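Local coordinates for protein Abbfa_003403 (Acinetobacter baumannii, PDB 4ZXH) that is a four-domain nonribosomal peptide synthetase that probably activates an amino acid, carries it on phosphopantetheine, condenses it with an acyl partner and releases the product through its thioesterase, at residues A[308-314]-A[448-454]; A[265-269]-A[453-458]; A[260-264]-A[275-279]; A[232-236]-A[435-439]; A[253-258]-A[317-321]. All coordinates share one frame; numbering follows the deposited sequence.

Contact 1: A[308-314]-A[448-454]; sequences DADQTLR and HPERKIV
Thr312 and Lys452 face each other as a single beta bridge, their CA atoms 4.1 Å apart. Two hydrogen bonds frame it. Ile453 N gives to Gln311 O at 3.1 Å and is nearly straight, 171° at the hydrogen; Leu313 N gives to Arg451 O at 3.1 Å. A third, from Val454 N, lands on an in-plane lone pair of Ala309 O at 3.0 Å. Ion pairs flank the bridge. Lys452, extended beyond CG, runs alongside Asp310, and its NZ meets the syn lone pair of Asp310 OD1 at 3.0 Å. Past the bridge, Arg314 presents NE, and more weakly NH2, to Glu450 OE2, with guanidinium and carboxylate only 10° from coplanar; the refined NE separation is too short to be trusted. A bend at chi2 (-52°) folds the glutamate back toward this arginine. Away from the charges, Leu313 CD2 packs on Ile453 CG1 at 3.8 Å, beside Phe316.

In the next shell, Thr312 is the N-cap of helix 313-329, its OG1 bonded to Gln315 N. Type I turns, 308-311 and 448-451, shape the two segments: Gln311 NE2 holds Asp308 OD2 in the first, and the Arg451 guanidinium lies over a face of the His448 ring in the second. Backbone bonds thus set the register at the start of the helix, while the outlying ion pairs, on the protein surface, are probably screened by solvent.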
# COMPACT_ATOMS: atom_id res chain seq x y z
N ASP A 308 -18.00 -15.80 16.00
CA ASP A 308 -18.50 -17.14 15.73
C ASP A 308 -19.93 -17.02 15.18
O ASP A 308 -20.87 -16.78 15.93
CB ASP A 308 -18.46 -17.97 17.01
CG ASP A 308 -19.02 -19.37 16.84
OD1 ASP A 308 -19.13 -19.87 15.69
OD2 ASP A 308 -19.36 -19.98 17.88
N ALA A 309 -20.10 -17.18 13.86
CA ALA A 309 -21.40 -16.98 13.20
C ALA A 309 -22.50 -17.90 13.74
O ALA A 309 -23.69 -17.68 13.47
CB ALA A 309 -21.25 -17.19 11.70
N ASP A 310 -22.10 -18.91 14.50
CA ASP A 310 -23.02 -19.89 15.05
C ASP A 310 -23.70 -19.34 16.31
O ASP A 310 -24.77 -19.79 16.68
CB ASP A 310 -22.27 -21.19 15.34
CG ASP A 310 -23.19 -22.36 15.63
OD1 ASP A 310 -24.38 -22.30 15.26
OD2 ASP A 310 -22.72 -23.34 16.24
N GLN A 311 -23.06 -18.37 16.95
CA GLN A 311 -23.63 -17.71 18.14
C GLN A 311 -24.95 -17.00 17.83
O GLN A 311 -25.12 -16.45 16.74
CB GLN A 311 -22.63 -16.70 18.72
CG GLN A 311 -21.32 -17.29 19.24
CD GLN A 311 -21.51 -18.13 20.49
OE1 GLN A 311 -22.25 -17.76 21.40
NE2 GLN A 311 -20.86 -19.29 20.53
N THR A 312 -25.87 -16.99 18.78
CA THR A 312 -27.05 -16.14 18.64
C THR A 312 -26.64 -14.70 18.93
O THR A 312 -25.57 -14.46 19.48
CB THR A 312 -28.18 -16.56 19.58
OG1 THR A 312 -27.86 -16.20 20.93
CG2 THR A 312 -28.41 -18.06 19.50
N LEU A 313 -27.48 -13.73 18.57
CA LEU A 313 -27.15 -12.34 18.88
C LEU A 313 -27.11 -12.11 20.38
O LEU A 313 -26.34 -11.28 20.86
CB LEU A 313 -28.15 -11.37 18.26
CG LEU A 313 -28.38 -11.44 16.76
CD1 LEU A 313 -29.40 -10.38 16.37
CD2 LEU A 313 -27.07 -11.27 16.01
N ARG A 314 -27.96 -12.82 21.12
CA ARG A 314 -27.94 -12.71 22.57
C ARG A 314 -26.58 -13.17 23.06
O ARG A 314 -25.84 -12.42 23.70
CB ARG A 314 -29.05 -13.55 23.22
CG ARG A 314 -28.96 -13.62 24.74
CD ARG A 314 -30.05 -14.50 25.34
NE ARG A 314 -31.39 -14.09 24.91
CZ ARG A 314 -32.21 -13.31 25.60
NH1 ARG A 314 -31.85 -12.83 26.79
NH2 ARG A 314 -33.41 -13.01 25.11
N HIS A 448 -35.59 -9.96 16.39
CA HIS A 448 -35.31 -11.39 16.50
C HIS A 448 -34.07 -11.72 17.32
O HIS A 448 -33.09 -12.22 16.78
CB HIS A 448 -35.16 -12.00 15.11
CG HIS A 448 -36.37 -11.84 14.26
ND1 HIS A 448 -36.47 -10.88 13.28
CD2 HIS A 448 -37.56 -12.49 14.27
CE1 HIS A 448 -37.66 -10.97 12.70
NE2 HIS A 448 -38.34 -11.93 13.28
N PRO A 449 -34.12 -11.46 18.65
CA PRO A 449 -33.00 -11.60 19.59
C PRO A 449 -32.27 -12.95 19.54
O PRO A 449 -31.07 -12.98 19.81
CB PRO A 449 -33.67 -11.43 20.95
CG PRO A 449 -34.87 -10.62 20.69
CD PRO A 449 -35.36 -11.04 19.33
N GLU A 450 -32.97 -14.03 19.22
CA GLU A 450 -32.38 -15.36 19.34
C GLU A 450 -31.84 -15.89 18.03
O GLU A 450 -31.32 -17.00 17.99
CB GLU A 450 -33.41 -16.35 19.90
CG GLU A 450 -33.87 -16.03 21.32
CD GLU A 450 -32.71 -15.86 22.30
OE1 GLU A 450 -31.67 -16.54 22.15
OE2 GLU A 450 -32.84 -15.02 23.22
N ARG A 451 -31.97 -15.11 16.97
CA ARG A 451 -31.52 -15.54 15.66
C ARG A 451 -30.00 -15.67 15.63
O ARG A 451 -29.30 -14.89 16.29
CB ARG A 451 -32.02 -14.57 14.58
CG ARG A 451 -31.83 -15.05 13.14
CD ARG A 451 -32.61 -14.18 12.16
NE ARG A 451 -34.01 -14.59 12.02
CZ ARG A 451 -34.97 -13.82 11.52
NH1 ARG A 451 -34.70 -12.57 11.15
NH2 ARG A 451 -36.20 -14.27 11.41
N LYS A 452 -29.49 -16.66 14.90
CA LYS A 452 -28.05 -16.90 14.75
C LYS A 452 -27.43 -15.94 13.75
O LYS A 452 -28.02 -15.63 12.72
CB LYS A 452 -27.78 -18.35 14.31
CG LYS A 452 -27.93 -19.39 15.41
CD LYS A 452 -27.56 -20.78 14.91
CE LYS A 452 -27.53 -21.80 16.06
NZ LYS A 452 -27.19 -23.18 15.58
N ILE A 453 -26.23 -15.47 14.06
CA ILE A 453 -25.54 -14.48 13.24
C ILE A 453 -25.46 -14.88 11.76
O ILE A 453 -25.58 -14.02 10.88
CB ILE A 453 -24.12 -14.22 13.80
CG1 ILE A 453 -24.22 -13.59 15.20
CG2 ILE A 453 -23.31 -13.32 12.87
CD1 ILE A 453 -22.93 -13.11 15.77
N VAL A 454 -25.28 -16.16 11.48
CA VAL A 454 -25.33 -16.64 10.09
C VAL A 454 -26.75 -16.50 9.49
O VAL A 454 -26.89 -15.99 8.36
CB VAL A 454 -24.85 -18.11 9.98
CG1 VAL A 454 -25.46 -18.98 11.09
CG2 VAL A 454 -25.18 -18.68 8.62

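Contact 2: A[265-269]-A[453-458]; sequences VLLHK and IVELDI
The imidazole of His268 meets Ile453 through its CD2 corner, 3.9 Å from Ile453 CG2, the two side chains crossing at a slant. The ring's rotation is fixed from the far end by a hydrogen bond between ND1 and the backbone O of Glu273, and Leu276 and Ile307 also touch it. The second flat group is the peptide carbonyl of Ile453, where Lys269 NZ donates to the O at 3.0 Å. The approach is tilted 28° from the carbonyl plane. Leu456 N also reaches Ile453 O, weakly, so this buried oxygen has two donors.

The segments belong to the condensation domain: residues 265-269 are part of helix 255-271, and the irregular chain 453-458, which comes after helix 428-447, packs against them. Three helix positions, Val265, His268 and Lys269, face that chain, the spacing expected of one side of a helix.

Lys269 does double duty. Its CG rests on Ile458 CG1 at 3.7 Å; the bend at chi2 (-45°) then directs the rest of the chain toward the Ile453 carbonyl, CE passing 3.7 Å from Leu456 O on the way to the bonded NZ. Val265 serves two residues with its two branches: CG1 meets Leu456 CD2 at 3.7 Å, the side chains crossing at about a right angle, and CG2 lies 4.3 Å from Ile453 CD1. Beyond this layer Ile458 leans on Leu437 and Val441 of helix 428-447, and Val265 and Ile453 both touch Phe316 of helix 313-329.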
# COMPACT_ATOMS: atom_id res chain seq x y z
N VAL A 265 -21.17 -7.08 14.07
CA VAL A 265 -22.04 -7.86 13.20
C VAL A 265 -22.08 -7.22 11.82
O VAL A 265 -21.92 -7.90 10.82
CB VAL A 265 -23.47 -7.99 13.77
CG1 VAL A 265 -24.44 -8.44 12.70
CG2 VAL A 265 -23.47 -8.96 14.93
N LEU A 266 -22.25 -5.90 11.78
CA LEU A 266 -22.18 -5.17 10.52
C LEU A 266 -20.88 -5.40 9.73
O LEU A 266 -20.94 -5.74 8.55
CB LEU A 266 -22.35 -3.67 10.76
CG LEU A 266 -22.24 -2.92 9.43
CD1 LEU A 266 -23.33 -3.39 8.50
CD2 LEU A 266 -22.27 -1.42 9.59
N LEU A 267 -19.73 -5.21 10.36
CA LEU A 267 -18.45 -5.35 9.65
C LEU A 267 -18.18 -6.80 9.23
O LEU A 267 -17.51 -7.06 8.24
CB LEU A 267 -17.30 -4.83 10.50
CG LEU A 267 -17.53 -3.42 11.07
CD1 LEU A 267 -16.54 -3.09 12.18
CD2 LEU A 267 -17.49 -2.35 9.98
N HIS A 268 -18.73 -7.74 10.01
CA HIS A 268 -18.70 -9.16 9.67
C HIS A 268 -19.42 -9.44 8.37
O HIS A 268 -18.91 -10.17 7.51
CB HIS A 268 -19.32 -9.98 10.79
CG HIS A 268 -19.44 -11.44 10.49
ND1 HIS A 268 -18.34 -12.25 10.34
CD2 HIS A 268 -20.52 -12.23 10.31
CE1 HIS A 268 -18.74 -13.49 10.08
NE2 HIS A 268 -20.06 -13.50 10.05
N LYS A 269 -20.62 -8.87 8.23
CA LYS A 269 -21.42 -9.04 7.03
C LYS A 269 -20.80 -8.35 5.82
O LYS A 269 -20.85 -8.88 4.72
CB LYS A 269 -22.85 -8.52 7.25
CG LYS A 269 -23.71 -9.38 8.18
CD LYS A 269 -23.56 -10.85 7.84
CE LYS A 269 -24.35 -11.75 8.77
NZ LYS A 269 -24.25 -13.17 8.34
N ILE A 453 -26.23 -15.47 14.06
CA ILE A 453 -25.54 -14.48 13.24
C ILE A 453 -25.46 -14.88 11.76
O ILE A 453 -25.58 -14.02 10.88
CB ILE A 453 -24.12 -14.22 13.80
CG1 ILE A 453 -24.22 -13.59 15.20
CG2 ILE A 453 -23.31 -13.32 12.87
CD1 ILE A 453 -22.93 -13.11 15.77
N VAL A 454 -25.28 -16.16 11.48
CA VAL A 454 -25.33 -16.64 10.09
C VAL A 454 -26.75 -16.50 9.49
O VAL A 454 -26.89 -15.99 8.36
CB VAL A 454 -24.85 -18.11 9.98
CG1 VAL A 454 -25.46 -18.98 11.09
CG2 VAL A 454 -25.18 -18.68 8.62
N GLU A 455 -27.77 -16.91 10.24
CA GLU A 455 -29.18 -16.85 9.79
C GLU A 455 -29.67 -15.43 9.54
O GLU A 455 -30.76 -15.22 8.99
CB GLU A 455 -30.10 -17.50 10.83
CG GLU A 455 -29.93 -18.99 11.08
CD GLU A 455 -30.72 -19.47 12.31
OE1 GLU A 455 -31.23 -18.62 13.08
OE2 GLU A 455 -30.85 -20.70 12.49
N LEU A 456 -28.88 -14.45 9.97
CA LEU A 456 -29.28 -13.06 9.92
C LEU A 456 -29.05 -12.46 8.55
O LEU A 456 -27.93 -12.46 8.04
CB LEU A 456 -28.52 -12.27 10.99
CG LEU A 456 -28.69 -10.76 11.04
CD1 LEU A 456 -30.07 -10.38 11.49
CD2 LEU A 456 -27.65 -10.18 11.96
N ASP A 457 -30.11 -11.94 7.94
CA ASP A 457 -30.00 -11.35 6.62
C ASP A 457 -30.20 -9.84 6.73
O ASP A 457 -31.25 -9.36 7.15
CB ASP A 457 -31.00 -11.98 5.65
CG ASP A 457 -30.49 -12.02 4.22
OD1 ASP A 457 -29.58 -11.22 3.89
OD2 ASP A 457 -31.00 -12.85 3.42
N ILE A 458 -29.16 -9.10 6.35
CA ILE A 458 -29.06 -7.66 6.51
C ILE A 458 -29.52 -6.96 5.23
O ILE A 458 -29.78 -5.75 5.20
CB ILE A 458 -27.59 -7.26 6.84
CG1 ILE A 458 -27.13 -7.97 8.10
CG2 ILE A 458 -27.42 -5.78 7.03
CD1 ILE A 458 -28.10 -7.79 9.24

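Contact 3: A[260-264]-A[275-279]; sequences LSGFY and NLVIA
Ile278 CD1 makes a CH-pi contact with the Tyr264 ring. It stands 3.7 Å from the centroid of the tyrosine ring and 13° off its normal, which places the methyl over the middle of one face. Ile278 CG1 follows on the same chain, 3.6 Å from Tyr264 CE1, so the isoleucine crosses the ring from centre to rim.

Plain apolar packing surrounds that methyl. Ile278 CD1 also touches Phe263 CD2 at 3.6 Å and Leu260 CD1 at 4.0 Å, and is therefore held among three side chains from one turn of helix. Leu260 and Ile278 run past each other in opposite senses. Leu276, two residues back and on the same side of the strand, touches the tyrosine near the root of its ring: its CB lies 4.1 Å from Tyr264 CD1, and its CD1 sits 3.6 Å from the backbone O of Tyr264.

Helix 255-271 here crosses strand 275-279 with the local axes 10.2 Å apart and 137° between their directions, an alpha-beta unit in which the chain turns back after the helix and lays the strand against it. The strand pairs antiparallel with 302-306, and Ala279 makes backbone bonds to Ile356 and Met358 of strand 356-360, all within the condensation domain. The side chain of Ile278 lies about 8 Å from the bound phosphopantetheine.

Polar bonding across the segments is absent. The buried hydroxyl of Tyr264 is instead satisfied by Ile303 O on strand 302-306, which anchors the far end of the ring that Ile278 covers. On the helix's side toward 313-329, Ser261 OG bonds to Gly257 O.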
# COMPACT_ATOMS: atom_id res chain seq x y z
N LEU A 260 -22.18 -1.66 20.09
CA LEU A 260 -20.87 -2.13 19.65
C LEU A 260 -21.03 -3.51 19.01
O LEU A 260 -20.51 -3.76 17.93
CB LEU A 260 -19.88 -2.17 20.81
CG LEU A 260 -18.49 -2.73 20.48
CD1 LEU A 260 -17.85 -1.87 19.42
CD2 LEU A 260 -17.61 -2.83 21.71
N SER A 261 -21.80 -4.38 19.68
CA SER A 261 -22.13 -5.70 19.13
C SER A 261 -22.73 -5.59 17.73
O SER A 261 -22.33 -6.30 16.81
CB SER A 261 -23.11 -6.43 20.04
OG SER A 261 -22.46 -6.78 21.24
N GLY A 262 -23.70 -4.68 17.58
CA GLY A 262 -24.27 -4.38 16.28
C GLY A 262 -23.21 -4.00 15.26
O GLY A 262 -23.30 -4.41 14.10
N PHE A 263 -22.21 -3.23 15.68
CA PHE A 263 -21.19 -2.75 14.76
C PHE A 263 -20.31 -3.88 14.23
O PHE A 263 -20.07 -3.97 13.03
CB PHE A 263 -20.33 -1.67 15.42
CG PHE A 263 -19.65 -0.76 14.45
CD1 PHE A 263 -20.15 -0.60 13.16
CD2 PHE A 263 -18.54 -0.02 14.83
CE1 PHE A 263 -19.54 0.24 12.27
CE2 PHE A 263 -17.93 0.84 13.92
CZ PHE A 263 -18.43 0.96 12.64
N TYR A 264 -19.83 -4.75 15.12
CA TYR A 264 -19.10 -5.95 14.71
C TYR A 264 -19.92 -6.79 13.72
O TYR A 264 -19.43 -7.18 12.66
CB TYR A 264 -18.75 -6.83 15.91
CG TYR A 264 -17.59 -6.37 16.75
CD1 TYR A 264 -16.29 -6.42 16.28
CD2 TYR A 264 -17.79 -5.94 18.05
CE1 TYR A 264 -15.24 -6.02 17.05
CE2 TYR A 264 -16.74 -5.53 18.84
CZ TYR A 264 -15.47 -5.57 18.34
OH TYR A 264 -14.43 -5.16 19.13
N ASN A 275 -12.32 -12.31 12.13
CA ASN A 275 -11.44 -11.59 13.04
C ASN A 275 -11.49 -10.10 12.74
O ASN A 275 -10.97 -9.63 11.72
CB ASN A 275 -10.02 -12.14 12.93
CG ASN A 275 -9.87 -13.52 13.54
OD1 ASN A 275 -9.63 -14.51 12.84
ND2 ASN A 275 -10.00 -13.60 14.86
N LEU A 276 -12.14 -9.37 13.64
CA LEU A 276 -12.32 -7.93 13.47
C LEU A 276 -11.79 -7.17 14.66
O LEU A 276 -11.96 -7.61 15.80
CB LEU A 276 -13.79 -7.61 13.28
CG LEU A 276 -14.52 -8.43 12.24
CD1 LEU A 276 -16.03 -8.44 12.55
CD2 LEU A 276 -14.26 -7.85 10.88
N VAL A 277 -11.14 -6.03 14.41
CA VAL A 277 -10.72 -5.15 15.49
C VAL A 277 -11.43 -3.80 15.45
O VAL A 277 -11.53 -3.19 14.39
CB VAL A 277 -9.21 -4.90 15.46
CG1 VAL A 277 -8.80 -4.00 16.60
CG2 VAL A 277 -8.47 -6.21 15.56
N ILE A 278 -11.93 -3.35 16.60
CA ILE A 278 -12.54 -2.03 16.72
C ILE A 278 -11.92 -1.25 17.88
O ILE A 278 -11.89 -1.73 19.01
CB ILE A 278 -14.06 -2.13 16.95
CG1 ILE A 278 -14.75 -2.75 15.74
CG2 ILE A 278 -14.65 -0.75 17.19
CD1 ILE A 278 -16.25 -2.68 15.82
N ALA A 279 -11.45 -0.03 17.60
CA ALA A 279 -10.86 0.82 18.64
C ALA A 279 -11.96 1.56 19.40
O ALA A 279 -12.90 2.03 18.77
CB ALA A 279 -9.87 1.82 18.04

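Contact 4: A[232-236]-A[435-439]; sequences LVFRV and VQLLQ
Leu232 and Phe234 belong to an outermost strand of a four-stranded mixed sheet in the condensation domain, and helix 428-447 packs over them through Val435. The local axes of strand and helix lie 10.0 Å apart and only 24° from parallel, so residues spaced along one can follow residues spaced along the other. Val435 uses both methyls: CG2 meets Leu232 CD2 at 3.5 Å, and CG1 meets Phe234 CB at 3.5 Å. The phenylalanine CG is set between its own backbone N and carbonyl carbon (chi1 61°), which stands the ring up against the helix with Leu232 O at its edge. Further along, Phe234 CZ reaches Leu438 CD2 at 4.2 Å.

At Arg235, packing gives way to a polar link. Gln439 NE2 donates to Arg235 O at 3.2 Å, tilted from the carbonyl plane, while Gln439 OE1 lies 3.6 Å from Val236 CG2 and 3.9 Å from Phe234 CD2. The amide and the phenyl ring are 70° apart in plane, so the two do not stack.

Arg235 and Val233 turn their side chains to the other side of the strand, where both touch Ile376, a residue of the potassium site. Backbone bonds join Leu232 and Phe234 to strand 414-422. Phe234 and Leu438 both press on Leu405 of strand 403-411, and from another side of the helix Leu437 reaches Leu266 and Leu270 of helix 255-271.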
# COMPACT_ATOMS: atom_id res chain seq x y z
N LEU A 232 -21.45 11.59 8.09
CA LEU A 232 -22.85 11.38 7.73
C LEU A 232 -23.74 11.26 8.98
O LEU A 232 -23.68 10.27 9.70
CB LEU A 232 -22.99 10.13 6.86
CG LEU A 232 -24.41 9.64 6.57
CD1 LEU A 232 -25.25 10.74 5.99
CD2 LEU A 232 -24.37 8.46 5.62
N VAL A 233 -24.54 12.28 9.26
CA VAL A 233 -25.41 12.24 10.44
C VAL A 233 -26.69 11.44 10.16
O VAL A 233 -27.38 11.66 9.16
CB VAL A 233 -25.76 13.66 10.92
CG1 VAL A 233 -26.63 13.60 12.18
CG2 VAL A 233 -24.47 14.43 11.21
N PHE A 234 -27.00 10.49 11.03
CA PHE A 234 -28.22 9.70 10.88
C PHE A 234 -28.99 9.67 12.20
O PHE A 234 -28.47 10.09 13.23
CB PHE A 234 -27.90 8.28 10.42
CG PHE A 234 -27.04 7.51 11.39
CD1 PHE A 234 -25.66 7.68 11.41
CD2 PHE A 234 -27.60 6.62 12.29
CE1 PHE A 234 -24.87 6.99 12.31
CE2 PHE A 234 -26.82 5.91 13.19
CZ PHE A 234 -25.45 6.10 13.21
N ARG A 235 -30.23 9.19 12.18
CA ARG A 235 -31.00 8.98 13.41
C ARG A 235 -31.68 7.62 13.45
O ARG A 235 -32.23 7.16 12.44
CB ARG A 235 -32.05 10.07 13.60
CG ARG A 235 -31.47 11.46 13.62
CD ARG A 235 -32.53 12.51 13.71
NE ARG A 235 -32.07 13.71 13.04
CZ ARG A 235 -32.66 14.90 13.15
NH1 ARG A 235 -33.73 15.05 13.93
NH2 ARG A 235 -32.15 15.93 12.49
N VAL A 236 -31.64 6.99 14.61
CA VAL A 236 -32.35 5.74 14.82
C VAL A 236 -33.82 5.99 15.20
O VAL A 236 -34.11 6.79 16.08
CB VAL A 236 -31.67 4.91 15.91
CG1 VAL A 236 -32.40 3.60 16.10
CG2 VAL A 236 -30.21 4.66 15.54
N VAL A 435 -24.72 3.13 6.73
CA VAL A 435 -25.68 3.61 7.72
C VAL A 435 -26.98 2.83 7.62
O VAL A 435 -27.52 2.38 8.63
CB VAL A 435 -25.94 5.11 7.58
CG1 VAL A 435 -27.15 5.53 8.40
CG2 VAL A 435 -24.70 5.88 8.02
N GLN A 436 -27.46 2.62 6.40
CA GLN A 436 -28.71 1.88 6.21
C GLN A 436 -28.59 0.45 6.70
O GLN A 436 -29.55 -0.11 7.21
CB GLN A 436 -29.14 1.92 4.74
CG GLN A 436 -29.62 3.29 4.31
CD GLN A 436 -30.20 3.30 2.91
OE1 GLN A 436 -30.10 2.32 2.17
NE2 GLN A 436 -30.83 4.42 2.54
N LEU A 437 -27.39 -0.13 6.58
CA LEU A 437 -27.16 -1.51 7.02
C LEU A 437 -27.07 -1.62 8.54
O LEU A 437 -27.55 -2.59 9.14
CB LEU A 437 -25.89 -2.06 6.36
CG LEU A 437 -26.03 -2.29 4.85
CD1 LEU A 437 -24.73 -2.70 4.20
CD2 LEU A 437 -27.11 -3.30 4.56
N LEU A 438 -26.46 -0.62 9.17
CA LEU A 438 -26.45 -0.51 10.63
C LEU A 438 -27.87 -0.40 11.17
O LEU A 438 -28.23 -1.11 12.11
CB LEU A 438 -25.62 0.71 11.06
CG LEU A 438 -25.47 0.95 12.57
CD1 LEU A 438 -25.09 -0.34 13.29
CD2 LEU A 438 -24.42 2.01 12.84
N GLN A 439 -28.65 0.49 10.58
CA GLN A 439 -30.07 0.64 10.89
C GLN A 439 -30.73 -0.76 10.90
O GLN A 439 -31.51 -1.09 11.80
CB GLN A 439 -30.76 1.55 9.86
CG GLN A 439 -30.34 3.04 9.84
CD GLN A 439 -30.96 3.85 10.96
OE1 GLN A 439 -30.41 3.93 12.05
NE2 GLN A 439 -32.09 4.48 10.68

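Contact 5: A[253-258]-A[317-321]; sequences ITLFGL and TQQVQ
Gln321 OE1 accepts two hydrogen bonds from Thr254, both from the same face of the amide plane. Thr254 N approaches at 3.1 Å in a nearly straight bond, 170° at the hydrogen, though it stands 51° out of the carbonyl plane and so misses the lone pairs. Thr254 OG1 donates at 3.3 Å and is less tilted. The same hydroxyl accepts from Gly257 N at 3.2 Å, the capping bond of a threonine at the N-cap of helix 255-271. One glutamine oxygen therefore grips the cap residue by backbone and side chain together.

Gln321 CB lies 3.6 Å from Ile253 CG2, and a bend at chi2 (61°) then turns the amide toward Thr254. OE1 also passes 3.7 Å from Gly257 CA, where no side chain intervenes. Deeper in, the Ile253 and Thr317 side chains cross at about a right angle, Ile253 CD1 3.4 Å from Thr317 CG2, and Leu258 CD1 touches that methyl at 3.8 Å. The hydroxyl of Thr317 bonds back to Leu313 O within its own helix.

Helix 313-329 thus packs beside the first turn of helix 255-271, with Val320 extending the seam onto Leu260 and Ser261. Leu258 leans on Leu244 and Leu247 of helix 238-249, and Leu255 and Phe256 face strand 356-360.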
# COMPACT_ATOMS: atom_id res chain seq x y z
N ILE A 253 -25.94 -6.54 29.58
CA ILE A 253 -25.18 -5.50 28.89
C ILE A 253 -25.64 -4.05 29.04
O ILE A 253 -26.76 -3.77 29.44
CB ILE A 253 -25.18 -5.78 27.41
CG1 ILE A 253 -26.58 -5.54 26.87
CG2 ILE A 253 -24.79 -7.21 27.15
CD1 ILE A 253 -26.64 -5.35 25.41
N THR A 254 -24.74 -3.15 28.68
CA THR A 254 -25.03 -1.73 28.58
C THR A 254 -25.47 -1.39 27.16
O THR A 254 -25.26 -2.18 26.23
CB THR A 254 -23.80 -0.88 28.94
OG1 THR A 254 -22.69 -1.22 28.08
CG2 THR A 254 -23.40 -1.13 30.38
N LEU A 255 -26.07 -0.22 26.99
CA LEU A 255 -26.48 0.22 25.67
C LEU A 255 -25.26 0.37 24.75
O LEU A 255 -25.32 0.04 23.56
CB LEU A 255 -27.25 1.54 25.76
CG LEU A 255 -27.72 2.14 24.44
CD1 LEU A 255 -28.57 1.14 23.65
CD2 LEU A 255 -28.49 3.42 24.73
N PHE A 256 -24.16 0.86 25.31
CA PHE A 256 -22.91 0.99 24.57
C PHE A 256 -22.49 -0.36 24.05
O PHE A 256 -22.09 -0.49 22.89
CB PHE A 256 -21.80 1.57 25.43
CG PHE A 256 -20.43 1.43 24.81
CD1 PHE A 256 -20.11 2.13 23.66
CD2 PHE A 256 -19.49 0.58 25.35
CE1 PHE A 256 -18.87 2.00 23.07
CE2 PHE A 256 -18.24 0.45 24.76
CZ PHE A 256 -17.94 1.17 23.62
N GLY A 257 -22.57 -1.36 24.92
CA GLY A 257 -22.19 -2.71 24.55
C GLY A 257 -23.07 -3.25 23.44
O GLY A 257 -22.61 -3.96 22.56
N LEU A 258 -24.35 -2.91 23.48
CA LEU A 258 -25.28 -3.44 22.50
C LEU A 258 -24.95 -2.92 21.11
O LEU A 258 -24.91 -3.67 20.15
CB LEU A 258 -26.72 -3.07 22.87
CG LEU A 258 -27.86 -3.68 22.06
CD1 LEU A 258 -27.72 -5.18 22.00
CD2 LEU A 258 -29.19 -3.29 22.69
N THR A 317 -23.73 -10.85 21.85
CA THR A 317 -23.76 -9.58 22.56
C THR A 317 -23.16 -9.73 23.96
O THR A 317 -22.37 -8.89 24.40
CB THR A 317 -25.17 -9.01 22.69
OG1 THR A 317 -25.75 -8.84 21.39
CG2 THR A 317 -25.12 -7.67 23.36
N GLN A 318 -23.51 -10.82 24.64
CA GLN A 318 -22.95 -11.11 25.96
C GLN A 318 -21.43 -11.34 25.87
O GLN A 318 -20.66 -10.90 26.74
CB GLN A 318 -23.65 -12.31 26.61
CG GLN A 318 -25.13 -12.06 26.93
CD GLN A 318 -25.80 -13.23 27.66
OE1 GLN A 318 -25.72 -14.38 27.24
NE2 GLN A 318 -26.47 -12.91 28.76
N GLN A 319 -21.01 -12.01 24.81
CA GLN A 319 -19.59 -12.28 24.55
C GLN A 319 -18.80 -10.97 24.45
O GLN A 319 -17.67 -10.87 24.95
CB GLN A 319 -19.47 -13.13 23.27
CG GLN A 319 -18.06 -13.49 22.80
CD GLN A 319 -18.07 -14.59 21.71
OE1 GLN A 319 -19.02 -15.39 21.63
NE2 GLN A 319 -17.02 -14.61 20.87
N VAL A 320 -19.40 -9.96 23.83
CA VAL A 320 -18.72 -8.69 23.64
C VAL A 320 -18.67 -7.93 24.95
O VAL A 320 -17.62 -7.40 25.34
CB VAL A 320 -19.41 -7.82 22.55
CG1 VAL A 320 -18.92 -6.39 22.61
CG2 VAL A 320 -19.18 -8.42 21.16
N GLN A 321 -19.79 -7.90 25.65
CA GLN A 321 -19.86 -7.21 26.93
C GLN A 321 -18.78 -7.76 27.87
O GLN A 321 -18.15 -7.00 28.61
CB GLN A 321 -21.25 -7.35 27.56
CG GLN A 321 -21.42 -6.53 28.82
CD GLN A 321 -21.25 -5.04 28.58
OE1 GLN A 321 -22.05 -4.42 27.88
NE2 GLN A 321 -20.20 -4.47 29.15

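In the fold
All five contacts lie in the condensation domain. Contacts 2, 3 and 5 are buried and share helix 255-271, which meets a loop, a strand and a second helix along its length; contact 4 is partly buried, and contact 1 lies at the surface. Contacts 1 and 2 overlap at Ile453 and Val454, so one bend of chain is bonded to the start of helix 313-329 and packed on helix 255-271. The chemistry differs: backbone bonds and surface ion pairs in contact 1, apolar and CH-pi packing with no hydrogen bond across contact 3, and a few amide, hydroxyl or ammonium bonds among hydrocarbon in contacts 2, 4 and 5. Leu266 packing on Leu437 and Leu438 ties contact 2 to contact 4.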